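Local coordinates for protein LEOA (Escherichia coli, PDB 4AUR) that is a bacterial dynamin-like protein that probably binds and hydrolyses GTP and may be connected with LT toxin in enterotoxigenic strains, at residues L130-I135 and R164-L169; D157-V162 and R208-T213. All blocks are in the same frame, centred on the assembly; numbering follows the deposited sequence.

In the fold
Both contacts belong to the GTPase part of the chain, share helix 156-165 and have centres about 12 Å apart. Interaction 1 joins the C-terminal end of that helix, and the turn after it, to helix 129-136; interaction 2 joins its middle to the end of helix 188-209 and the turn that follows it. Ile135 and Lys168 are buried in the first, Val159 and Ala210 in the second, while Asp165 and Asp211 sit on the exposed sides. Interaction 1 has a two-bonded arginine-aspartate salt bridge beside leucine-isoleucine packing; interaction 2 brings backbones closer, over alanines, with one long lysine-aspartate salt bridge. Probable backbone hydrogen bonds, each spanning five residues, run from Leu166 N to Trp161 O and from Asp165 N to Lys160 O.

Interaction 1: residues L130-I135 and R164-L169; sequences LTRRYI and RDLNKL
Arg132 NH1 is shared between two acceptors: Asp165 OD2, 2.9 Å away across the contact, and the backbone O of Met126, which precedes helix 129-136. Its partner nitrogen NH2 reaches Asp165 OD1 at 3.0 Å, so the guanidinium grips the carboxylate end-on, one nitrogen to each oxygen. Both bonds are fairly straight, the first at 158° at the hydrogen. The oxygens lie close to the guanidinium plane but are met from above their own carboxylate plane, and the two planes stand 60° apart. The Arg132 chain bends at chi3 (66°), which sets NE off the line of the preceding carbons. Leu166 CD2 lies over the centre of one guanidinium face, 4.1 Å above it. In the P-loop GTPase fold this ties helix 129-136 to the C-terminal end of helix 156-165, with Trp161 of the latter touching Arg132, Ile135 and Leu166. The other branch of Leu166, CD1, packs on Ile135 CG2 at 3.9 Å, the two side chains crossing at about a right angle. Past Asn167, where phi turns positive, Lys168 lays CE 3.6 Å from Ile135 O, and its NZ goes on to bond the backbone oxygens of Ser136 and Ala138.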
loop_
_atom_site.group_PDB
_atom_site.type_symbol
_atom_site.label_atom_id
_atom_site.label_comp_id
_atom_site.label_asym_id
_atom_site.label_seq_id
_atom_site.Cartn_x
_atom_site.Cartn_y
_atom_site.Cartn_z
ATOM N N LEU A 130 -13.439 5.474 -44.971
ATOM C CA LEU A 130 -14.320 6.578 -44.594
ATOM C C LEU A 130 -15.642 6.126 -43.991
ATOM O O LEU A 130 -15.974 6.510 -42.889
ATOM C CB LEU A 130 -14.575 7.485 -45.768
ATOM C CG LEU A 130 -15.522 8.646 -45.545
ATOM C CD1 LEU A 130 -14.766 9.814 -44.948
ATOM C CD2 LEU A 130 -16.142 9.020 -46.881
ATOM N N THR A 131 -16.394 5.300 -44.689
ATOM C CA THR A 131 -17.717 4.922 -44.201
ATOM C C THR A 131 -17.589 4.042 -42.948
ATOM O O THR A 131 -18.457 4.037 -42.051
ATOM C CB THR A 131 -18.553 4.202 -45.278
ATOM O OG1 THR A 131 -18.084 2.882 -45.411
ATOM C CG2 THR A 131 -18.424 4.863 -46.620
ATOM N N ARG A 132 -16.484 3.315 -42.880
ATOM C CA ARG A 132 -16.132 2.571 -41.681
ATOM C C ARG A 132 -15.880 3.503 -40.478
ATOM O O ARG A 132 -16.382 3.263 -39.364
ATOM C CB ARG A 132 -14.905 1.706 -41.968
ATOM C CG ARG A 132 -15.125 0.568 -42.978
ATOM C CD ARG A 132 -13.789 -0.015 -43.427
ATOM N NE ARG A 132 -13.115 -0.666 -42.303
ATOM C CZ ARG A 132 -13.198 -1.960 -42.009
ATOM N NH1 ARG A 132 -13.897 -2.788 -42.774
ATOM N NH2 ARG A 132 -12.586 -2.420 -40.935
ATOM N N ARG A 133 -15.116 4.576 -40.690
ATOM C CA ARG A 133 -14.889 5.553 -39.615
ATOM C C ARG A 133 -16.194 6.226 -39.148
ATOM O O ARG A 133 -16.396 6.435 -37.967
ATOM C CB ARG A 133 -13.895 6.591 -40.071
ATOM C CG ARG A 133 -13.322 7.514 -38.993
ATOM C CD ARG A 133 -12.398 8.572 -39.586
ATOM N NE ARG A 133 -11.809 8.078 -40.837
ATOM C CZ ARG A 133 -11.619 8.794 -41.940
ATOM N NH1 ARG A 133 -11.919 10.084 -41.984
ATOM N NH2 ARG A 133 -11.110 8.209 -43.012
ATOM N N TYR A 134 -17.086 6.561 -40.058
ATOM C CA TYR A 134 -18.271 7.297 -39.658
ATOM C C TYR A 134 -19.205 6.409 -38.869
ATOM O O TYR A 134 -19.831 6.861 -37.924
ATOM C CB TYR A 134 -18.990 7.930 -40.872
ATOM C CG TYR A 134 -18.638 9.389 -41.076
ATOM C CD1 TYR A 134 -17.456 9.762 -41.681
ATOM C CD2 TYR A 134 -19.490 10.397 -40.633
ATOM C CE1 TYR A 134 -17.134 11.091 -41.847
ATOM C CE2 TYR A 134 -19.172 11.730 -40.796
ATOM C CZ TYR A 134 -17.999 12.068 -41.403
ATOM O OH TYR A 134 -17.689 13.397 -41.573
ATOM N N ILE A 135 -19.292 5.136 -39.225
ATOM C CA ILE A 135 -20.127 4.217 -38.460
ATOM C C ILE A 135 -19.453 3.730 -37.172
ATOM O O ILE A 135 -20.121 3.592 -36.147
ATOM C CB ILE A 135 -20.646 3.083 -39.335
ATOM C CG1 ILE A 135 -21.699 3.666 -40.277
ATOM C CG2 ILE A 135 -21.327 2.019 -38.495
ATOM C CD1 ILE A 135 -21.945 2.842 -41.520
ATOM N N ARG A 164 -18.859 -7.942 -36.138
ATOM C CA ARG A 164 -17.543 -8.511 -36.044
ATOM C C ARG A 164 -16.487 -7.496 -36.452
ATOM O O ARG A 164 -15.695 -7.067 -35.608
ATOM C CB ARG A 164 -17.435 -9.776 -36.880
ATOM C CG ARG A 164 -16.117 -10.501 -36.679
ATOM C CD ARG A 164 -16.294 -11.632 -35.692
ATOM N NE ARG A 164 -16.463 -11.109 -34.346
ATOM C CZ ARG A 164 -17.061 -11.750 -33.346
ATOM N NH1 ARG A 164 -17.589 -12.963 -33.515
ATOM N NH2 ARG A 164 -17.135 -11.164 -32.159
ATOM N N ASP A 165 -16.476 -7.115 -37.735
ATOM C CA ASP A 165 -15.427 -6.249 -38.283
ATOM C C ASP A 165 -15.333 -4.955 -37.459
ATOM O O ASP A 165 -14.282 -4.667 -36.903
ATOM C CB ASP A 165 -15.724 -5.949 -39.751
ATOM C CG ASP A 165 -14.510 -5.437 -40.536
ATOM O OD1 ASP A 165 -13.447 -5.089 -39.953
ATOM O OD2 ASP A 165 -14.648 -5.375 -41.784
ATOM N N LEU A 166 -16.440 -4.222 -37.342
ATOM C CA LEU A 166 -16.444 -2.928 -36.681
ATOM C C LEU A 166 -16.677 -3.031 -35.202
ATOM O O LEU A 166 -16.456 -2.072 -34.484
ATOM C CB LEU A 166 -17.522 -2.016 -37.250
ATOM C CG LEU A 166 -17.444 -1.648 -38.727
ATOM C CD1 LEU A 166 -18.551 -0.660 -39.025
ATOM C CD2 LEU A 166 -16.082 -1.078 -39.105
ATOM N N ASN A 167 -17.173 -4.164 -34.734
ATOM C CA ASN A 167 -17.121 -4.454 -33.313
ATOM C C ASN A 167 -18.087 -3.581 -32.513
ATOM O O ASN A 167 -17.805 -3.225 -31.384
ATOM C CB ASN A 167 -15.656 -4.273 -32.846
ATOM C CG ASN A 167 -15.414 -4.737 -31.428
ATOM O OD1 ASN A 167 -14.657 -4.097 -30.690
ATOM N ND2 ASN A 167 -16.067 -5.823 -31.024
ATOM N N LYS A 168 -19.249 -3.270 -33.097
ATOM C CA LYS A 168 -20.198 -2.322 -32.501
ATOM C C LYS A 168 -21.454 -2.982 -31.985
ATOM O O LYS A 168 -22.535 -2.389 -32.010
ATOM C CB LYS A 168 -20.597 -1.272 -33.518
ATOM C CG LYS A 168 -19.437 -0.507 -34.114
ATOM C CD LYS A 168 -18.923 0.543 -33.151
ATOM C CE LYS A 168 -19.897 1.702 -33.112
ATOM N NZ LYS A 168 -19.611 2.616 -31.988
ATOM N N LEU A 169 -21.324 -4.195 -31.482
ATOM C CA LEU A 169 -22.467 -4.904 -30.931
ATOM C C LEU A 169 -22.993 -4.196 -29.669
ATOM O O LEU A 169 -24.199 -4.040 -29.505
ATOM C CB LEU A 169 -22.067 -6.364 -30.655
ATOM C CG LEU A 169 -23.010 -7.403 -30.034
ATOM C CD1 LEU A 169 -22.395 -8.777 -30.167
ATOM C CD2 LEU A 169 -23.253 -7.139 -28.571
#

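Interaction 2: residues D157-V162 and R208-T213; sequences DIVKWV and RAADLT
Ala210 rests directly against the backbone of Lys160: its CB lies 3.9 Å from Lys160 CA, and the two CA atoms are 4.4 Å apart. In the P-loop GTPase fold, helix 156-165 is the helix of a beta-alpha-beta crossover between the parallel strands 140-146 and 172-177. Helix 188-209 lies, with helix 214-219, in the connection from 172-177 to 221-224, and Ala210 sits just past its end. Methyl-sized side chains at Ala209 and Ala210 let the backbones come this close. Val159 completes the apolar part of the contact. Its CG1 branch, anti to the backbone N (chi1 169°), meets Ala209 CB and Ala210 CB, each at 4.2 Å, while Leu206 and Leu151 also touch its side chain.

Lys160 brings both packing and charge. Its chain passes beside the carbonyl of Ala209, with CB 3.8 Å from Ala209 O and CG and CD only slightly farther. Nearly extended until it bends at chi4, the lysine carries NZ to the carboxylate of Asp211, crossing that side chain at a slant. NZ stands 3.5 Å from Asp211 OD2 and 3.6 Å from OD1, a long salt bridge without a hydrogen bond, so the attraction is probably mainly electrostatic. Asp211 lies at the turn, where a positive phi of 57° redirects the chain after helix 188-209.

Farther out, that turn leads straight into helix 214-219. Thr213 is its N-cap, the OG1 capping a backbone N of the helix. Glu216 OE1 in turn accepts from Thr213 N, as on one side of a capping box, while OE2 of the same carboxylate forms a salt bridge with NH2 of Arg164.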
loop_
_atom_site.group_PDB
_atom_site.type_symbol
_atom_site.label_atom_id
_atom_site.label_comp_id
_atom_site.label_asym_id
_atom_site.label_seq_id
_atom_site.Cartn_x
_atom_site.Cartn_y
_atom_site.Cartn_z
ATOM N N ASP A 157 -23.439 -10.607 -44.456
ATOM C CA ASP A 157 -22.087 -10.039 -44.360
ATOM C C ASP A 157 -22.076 -8.598 -43.801
ATOM O O ASP A 157 -21.035 -8.122 -43.330
ATOM C CB ASP A 157 -21.323 -10.163 -45.697
ATOM C CG ASP A 157 -22.030 -9.479 -46.850
ATOM O OD1 ASP A 157 -23.168 -9.018 -46.649
ATOM O OD2 ASP A 157 -21.455 -9.407 -47.960
ATOM N N ILE A 158 -23.241 -7.949 -43.819
ATOM C CA ILE A 158 -23.431 -6.625 -43.270
ATOM C C ILE A 158 -23.546 -6.703 -41.762
ATOM O O ILE A 158 -22.974 -5.894 -41.024
ATOM C CB ILE A 158 -24.722 -6.012 -43.798
ATOM C CG1 ILE A 158 -24.649 -5.842 -45.314
ATOM C CG2 ILE A 158 -24.978 -4.670 -43.132
ATOM C CD1 ILE A 158 -25.940 -5.333 -45.927
ATOM N N VAL A 159 -24.327 -7.657 -41.297
ATOM C CA VAL A 159 -24.367 -7.968 -39.877
ATOM C C VAL A 159 -22.968 -8.314 -39.351
ATOM O O VAL A 159 -22.605 -7.912 -38.279
ATOM C CB VAL A 159 -25.320 -9.142 -39.612
ATOM C CG1 VAL A 159 -25.165 -9.661 -38.193
ATOM C CG2 VAL A 159 -26.761 -8.721 -39.880
ATOM N N LYS A 160 -22.187 -9.054 -40.119
ATOM C CA LYS A 160 -20.826 -9.396 -39.728
ATOM C C LYS A 160 -19.942 -8.165 -39.707
ATOM O O LYS A 160 -19.082 -8.004 -38.856
ATOM C CB LYS A 160 -20.253 -10.416 -40.707
ATOM C CG LYS A 160 -18.935 -11.004 -40.268
ATOM C CD LYS A 160 -18.459 -12.103 -41.198
ATOM C CE LYS A 160 -17.331 -12.904 -40.554
ATOM N NZ LYS A 160 -17.402 -14.347 -40.926
ATOM N N TRP A 161 -20.147 -7.301 -40.682
ATOM C CA TRP A 161 -19.378 -6.068 -40.804
ATOM C C TRP A 161 -19.565 -5.207 -39.577
ATOM O O TRP A 161 -18.629 -4.685 -39.044
ATOM C CB TRP A 161 -19.877 -5.332 -42.033
ATOM C CG TRP A 161 -19.202 -4.067 -42.328
ATOM C CD1 TRP A 161 -17.878 -3.867 -42.477
ATOM C CD2 TRP A 161 -19.837 -2.803 -42.550
ATOM N NE1 TRP A 161 -17.642 -2.559 -42.770
ATOM C CE2 TRP A 161 -18.830 -1.882 -42.817
ATOM C CE3 TRP A 161 -21.173 -2.364 -42.536
ATOM C CZ2 TRP A 161 -19.100 -0.531 -43.076
ATOM C CZ3 TRP A 161 -21.439 -1.029 -42.795
ATOM C CH2 TRP A 161 -20.405 -0.127 -43.059
ATOM N N VAL A 162 -20.800 -5.098 -39.113
ATOM C CA VAL A 162 -21.130 -4.270 -37.973
ATOM C C VAL A 162 -20.679 -4.894 -36.682
ATOM O O VAL A 162 -20.081 -4.227 -35.834
ATOM C CB VAL A 162 -22.636 -4.038 -37.896
ATOM C CG1 VAL A 162 -23.004 -3.272 -36.640
ATOM C CG2 VAL A 162 -23.081 -3.254 -39.104
ATOM N N ARG A 208 -25.322 -16.632 -36.226
ATOM C CA ARG A 208 -24.791 -17.507 -37.252
ATOM C C ARG A 208 -24.214 -16.718 -38.405
ATOM O O ARG A 208 -23.346 -17.215 -39.119
ATOM C CB ARG A 208 -25.898 -18.462 -37.727
ATOM C CG ARG A 208 -25.438 -19.710 -38.468
ATOM C CD ARG A 208 -24.358 -20.558 -37.777
ATOM N NE ARG A 208 -24.686 -21.080 -36.444
ATOM C CZ ARG A 208 -24.159 -22.191 -35.904
ATOM N NH1 ARG A 208 -23.291 -22.919 -36.585
ATOM N NH2 ARG A 208 -24.506 -22.589 -34.674
ATOM N N ALA A 209 -24.693 -15.492 -38.588
ATOM C CA ALA A 209 -24.190 -14.602 -39.643
ATOM C C ALA A 209 -22.832 -14.018 -39.301
ATOM O O ALA A 209 -22.068 -13.673 -40.212
ATOM C CB ALA A 209 -25.159 -13.476 -39.884
ATOM N N ALA A 210 -22.544 -13.906 -38.003
ATOM C CA ALA A 210 -21.396 -13.172 -37.524
ATOM C C ALA A 210 -20.539 -13.958 -36.552
ATOM O O ALA A 210 -19.759 -13.370 -35.835
ATOM C CB ALA A 210 -21.865 -11.904 -36.863
ATOM N N ASP A 211 -20.673 -15.282 -36.533
ATOM C CA ASP A 211 -19.872 -16.167 -35.668
ATOM C C ASP A 211 -19.979 -15.830 -34.198
ATOM O O ASP A 211 -19.008 -15.999 -33.492
ATOM C CB ASP A 211 -18.367 -16.125 -36.019
ATOM C CG ASP A 211 -18.071 -16.201 -37.530
ATOM O OD1 ASP A 211 -19.002 -16.371 -38.351
ATOM O OD2 ASP A 211 -16.870 -16.086 -37.886
ATOM N N LEU A 212 -21.120 -15.349 -33.715
ATOM C CA LEU A 212 -21.167 -14.849 -32.327
ATOM C C LEU A 212 -21.032 -15.975 -31.331
ATOM O O LEU A 212 -21.476 -17.090 -31.581
ATOM C CB LEU A 212 -22.457 -14.120 -32.022
ATOM C CG LEU A 212 -22.886 -12.903 -32.834
ATOM C CD1 LEU A 212 -24.166 -12.347 -32.235
ATOM C CD2 LEU A 212 -21.824 -11.824 -32.880
ATOM N N THR A 213 -20.411 -15.685 -30.195
ATOM C CA THR A 213 -20.321 -16.660 -29.121
ATOM C C THR A 213 -21.583 -16.561 -28.312
ATOM O O THR A 213 -22.389 -15.639 -28.516
ATOM C CB THR A 213 -19.156 -16.366 -28.186
ATOM O OG1 THR A 213 -19.361 -15.084 -27.578
ATOM C CG2 THR A 213 -17.825 -16.394 -28.955
#